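PDB 3TDQ: PilY2 protein, which probably takes part in the assembly of type 4 fimbriae (pili) in Pseudomonas aeruginosa. Local coordinates for residues 51-56 / 68-74. Residues are numbered along the deposited sequence.
Sequences SVVSYS and DIYIHKQ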
ATOM      1  N   SER A  51      12.453   7.161  -1.679  1.00 26.38           N
ATOM      2  CA  SER A  51      11.062   6.695  -1.521  1.00 25.90           C
ATOM      3  C   SER A  51      10.825   6.239  -0.093  1.00 29.30           C
ATOM      4  O   SER A  51      11.663   5.529   0.482  1.00 28.12           O
ATOM      5  CB  SER A  51      10.725   5.548  -2.479  1.00 27.52           C
ATOM      6  OG  SER A  51      10.844   5.913  -3.841  1.00 34.85           O
ATOM      7  N   VAL A  52       9.696   6.660   0.487  1.00 25.12           N
ATOM      8  CA  VAL A  52       9.319   6.245   1.833  1.00 25.06           C
ATOM      9  C   VAL A  52       8.363   5.081   1.601  1.00 27.46           C
ATOM     10  O   VAL A  52       7.409   5.236   0.840  1.00 25.52           O
ATOM     11  CB  VAL A  52       8.724   7.410   2.668  1.00 29.34           C
ATOM     12  CG1 VAL A  52       8.084   6.895   3.955  1.00 28.66           C
ATOM     13  CG2 VAL A  52       9.782   8.471   2.961  1.00 29.37           C
ATOM     14  N   VAL A  53       8.650   3.904   2.180  1.00 23.69           N
ATOM     15  CA  VAL A  53       7.863   2.699   1.841  1.00 22.71           C
ATOM     16  C   VAL A  53       7.372   1.876   3.017  1.00 27.87           C
ATOM     17  O   VAL A  53       7.978   1.877   4.076  1.00 27.31           O
ATOM     18  CB  VAL A  53       8.708   1.771   0.923  1.00 24.92           C
ATOM     19  CG1 VAL A  53       8.854   2.354  -0.489  1.00 23.97           C
ATOM     20  CG2 VAL A  53      10.085   1.437   1.552  1.00 24.26           C
ATOM     21  N   SER A  54       6.255   1.160   2.795  1.00 26.07           N
ATOM     22  CA  SER A  54       5.687   0.116   3.650  1.00 25.13           C
ATOM     23  C   SER A  54       5.782  -1.129   2.802  1.00 28.83           C
ATOM     24  O   SER A  54       5.514  -1.044   1.593  1.00 25.99           O
ATOM     25  CB  SER A  54       4.250   0.419   4.056  1.00 28.07           C
ATOM     26  OG  SER A  54       4.238   1.500   4.968  1.00 35.50           O
ATOM     27  N   TYR A  55       6.234  -2.260   3.367  1.00 25.54           N
ATOM     28  CA  TYR A  55       6.410  -3.450   2.527  1.00 24.90           C
ATOM     29  C   TYR A  55       6.183  -4.726   3.311  1.00 29.12           C
ATOM     30  O   TYR A  55       6.299  -4.742   4.539  1.00 27.81           O
ATOM     31  CB  TYR A  55       7.824  -3.466   1.872  1.00 25.38           C
ATOM     32  CG  TYR A  55       8.939  -3.270   2.875  1.00 28.17           C
ATOM     33  CD1 TYR A  55       9.509  -4.355   3.535  1.00 29.56           C
ATOM     34  CD2 TYR A  55       9.353  -1.991   3.246  1.00 29.65           C
ATOM     35  CE1 TYR A  55      10.486  -4.177   4.511  1.00 30.07           C
ATOM     36  CE2 TYR A  55      10.313  -1.800   4.242  1.00 30.29           C
ATOM     37  CZ  TYR A  55      10.879  -2.895   4.868  1.00 34.85           C
ATOM     38  OH  TYR A  55      11.834  -2.718   5.837  1.00 36.53           O
ATOM     39  N   SER A  56       5.902  -5.809   2.592  1.00 25.70           N
ATOM     40  CA  SER A  56       5.729  -7.120   3.207  1.00 26.25           C
ATOM     41  C   SER A  56       6.185  -8.178   2.236  1.00 29.35           C
ATOM     42  O   SER A  56       6.308  -7.908   1.039  1.00 27.90           O
ATOM     43  CB  SER A  56       4.277  -7.343   3.637  1.00 29.37           C
ATOM     44  OG  SER A  56       3.380  -7.223   2.548  1.00 34.18           O
ATOM     45  N   ASP A  68       4.926  -7.215  -1.767  1.00 24.89           N
ATOM     46  CA  ASP A  68       3.971  -6.094  -1.709  1.00 24.81           C
ATOM     47  C   ASP A  68       4.680  -4.855  -1.188  1.00 28.78           C
ATOM     48  O   ASP A  68       5.274  -4.903  -0.107  1.00 27.63           O
ATOM     49  CB  ASP A  68       2.769  -6.459  -0.785  1.00 27.02           C
ATOM     50  CG  ASP A  68       1.559  -5.524  -0.870  1.00 39.32           C
ATOM     51  OD1 ASP A  68       1.581  -4.592  -1.696  1.00 41.64           O
ATOM     52  OD2 ASP A  68       0.582  -5.746  -0.124  1.00 40.82           O
ATOM     53  N   ILE A  69       4.678  -3.762  -1.961  1.00 24.61           N
ATOM     54  CA  ILE A  69       5.353  -2.542  -1.489  1.00 24.45           C
ATOM     55  C   ILE A  69       4.543  -1.305  -1.900  1.00 27.71           C
ATOM     56  O   ILE A  69       4.087  -1.204  -3.037  1.00 25.79           O
ATOM     57  CB  ILE A  69       6.844  -2.482  -1.937  1.00 26.53           C
ATOM     58  CG1 ILE A  69       7.600  -1.276  -1.308  1.00 26.42           C
ATOM     59  CG2 ILE A  69       7.005  -2.582  -3.469  1.00 25.39           C
ATOM     60  CD1 ILE A  69       9.194  -1.426  -1.308  1.00 28.88           C
ATOM     61  N   TYR A  70       4.392  -0.362  -0.952  1.00 26.26           N
ATOM     62  CA  TYR A  70       3.626   0.857  -1.141  1.00 25.19           C
ATOM     63  C   TYR A  70       4.512   2.082  -0.911  1.00 27.47           C
ATOM     64  O   TYR A  70       5.194   2.167   0.104  1.00 26.29           O
ATOM     65  CB  TYR A  70       2.416   0.862  -0.183  1.00 26.28           C
ATOM     66  CG  TYR A  70       1.614   2.149  -0.171  1.00 28.59           C
ATOM     67  CD1 TYR A  70       0.552   2.344  -1.057  1.00 30.93           C
ATOM     68  CD2 TYR A  70       1.857   3.138   0.782  1.00 28.92           C
ATOM     69  CE1 TYR A  70      -0.212   3.516  -1.026  1.00 29.18           C
ATOM     70  CE2 TYR A  70       1.097   4.308   0.826  1.00 30.14           C
ATOM     71  CZ  TYR A  70       0.066   4.496  -0.084  1.00 34.02           C
ATOM     72  OH  TYR A  70      -0.654   5.673  -0.052  1.00 28.67           O
ATOM     73  N   ILE A  71       4.470   3.038  -1.844  1.00 23.94           N
ATOM     74  CA  ILE A  71       5.232   4.285  -1.719  1.00 24.34           C
ATOM     75  C   ILE A  71       4.328   5.323  -1.066  1.00 30.81           C
ATOM     76  O   ILE A  71       3.247   5.604  -1.579  1.00 32.37           O
ATOM     77  CB  ILE A  71       5.787   4.750  -3.096  1.00 27.42           C
ATOM     78  CG1 ILE A  71       6.741   3.673  -3.721  1.00 28.55           C
ATOM     79  CG2 ILE A  71       6.490   6.122  -2.972  1.00 27.17           C
ATOM     80  CD1 ILE A  71       6.914   3.771  -5.296  1.00 35.91           C
ATOM     81  N   HIS A  72       4.761   5.867   0.074  1.00 29.70           N
ATOM     82  CA  HIS A  72       4.058   6.927   0.797  1.00 31.08           C
ATOM     83  C   HIS A  72       4.186   8.225   0.013  1.00 34.30           C
ATOM     84  O   HIS A  72       5.297   8.611  -0.379  1.00 33.53           O
ATOM     85  CB  HIS A  72       4.614   7.069   2.216  1.00 32.61           C
ATOM     86  CG  HIS A  72       4.297   5.890   3.073  1.00 37.53           C
ATOM     87  ND1 HIS A  72       3.163   5.858   3.859  1.00 41.61           N
ATOM     88  CD2 HIS A  72       4.913   4.692   3.150  1.00 39.81           C
ATOM     89  CE1 HIS A  72       3.153   4.659   4.432  1.00 41.00           C
ATOM     90  NE2 HIS A  72       4.198   3.932   4.048  1.00 40.41           N
ATOM     91  N   LYS A  73       3.046   8.897  -0.217  1.00 29.27           N
ATOM     92  CA  LYS A  73       3.020  10.145  -0.988  1.00 29.76           C
ATOM     93  C   LYS A  73       3.071  11.344  -0.060  1.00 32.17           C
ATOM     94  O   LYS A  73       2.072  12.031   0.135  1.00 32.03           O
ATOM     95  CB  LYS A  73       1.786  10.204  -1.911  1.00 32.99           C
ATOM     96  CG  LYS A  73       1.999   9.380  -3.171  1.00 46.53           C
ATOM     97  CD  LYS A  73       1.278   8.121  -3.015  1.00 42.94           C
ATOM     98  CE  LYS A  73       1.666   6.994  -3.924  1.00 35.20           C
ATOM     99  NZ  LYS A  73       1.069   5.740  -3.334  1.00 27.30           N
ATOM    100  N   GLN A  74       4.233  11.562   0.535  1.00 29.34           N
ATOM    101  CA  GLN A  74       4.490  12.633   1.517  1.00 31.53           C
ATOM    102  C   GLN A  74       4.287  14.034   0.933  1.00 34.91           C
ATOM    103  O   GLN A  74       3.960  14.953   1.682  1.00 33.72           O
ATOM    104  CB  GLN A  74       5.908  12.517   2.091  1.00 32.67           C
ATOM    105  CG  GLN A  74       6.076  11.302   3.024  1.00 30.35           C
ATOM    106  CD  GLN A  74       7.407  11.299   3.707  1.00 38.74           C
ATOM    107  OE1 GLN A  74       8.373  11.936   3.257  1.00 35.91           O
ATOM    108  NE2 GLN A  74       7.489  10.572   4.809  1.00 26.51           N
TER
HETATM  109  O   HOH W   1       7.949   8.509  -0.811  1.00 27.23           O
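His72 reaches diagonally across the strand pair: with chi1 near -68° and chi2 near -92°, its ring turns an edge to the Val52-Ser54 backbone and brings NE2 to 2.6 Å from OG of Ser54, whose m rotamer turns the hydroxyl to meet it. Serine suits this spot, being short and able to donate to or accept from an imidazole. Backbone bonding fixes the register: Ser54 and Tyr70 bond in both directions (Ser54 N to Tyr70 O 3.1 Å, Tyr70 N to Ser54 O 2.9 Å), as do Ser56 and Asp68; His72 N bonds Val52 O directly (2.8 Å), while a water links Val52 N to His72 O. The two strands form a beta hairpin at one edge of the five-stranded antiparallel sheet, consistent with the OB-type fold expected of this family. On the face turned to Val13, Ile25 and Val47, CG1 of Val53 contacts CD1 of Ile69 (3.9 Å) and CG1 of Ile71 (4.1 Å), beta-branched residues suited to extended strands. Tyr55 gives only CB to Ile69 CG1 (3.9 Å); its p rotamer swings the ring away, to Tyr30 and Phe7. The face bearing Ser54, Ser56, Asp68 and Tyr70 meets the second subunit. There Tyr70, in t, carries its hydroxyl to Glu8 of that subunit, and Asp68 salt-bridges Arg38 of its own chain and Lys73 of the second subunit.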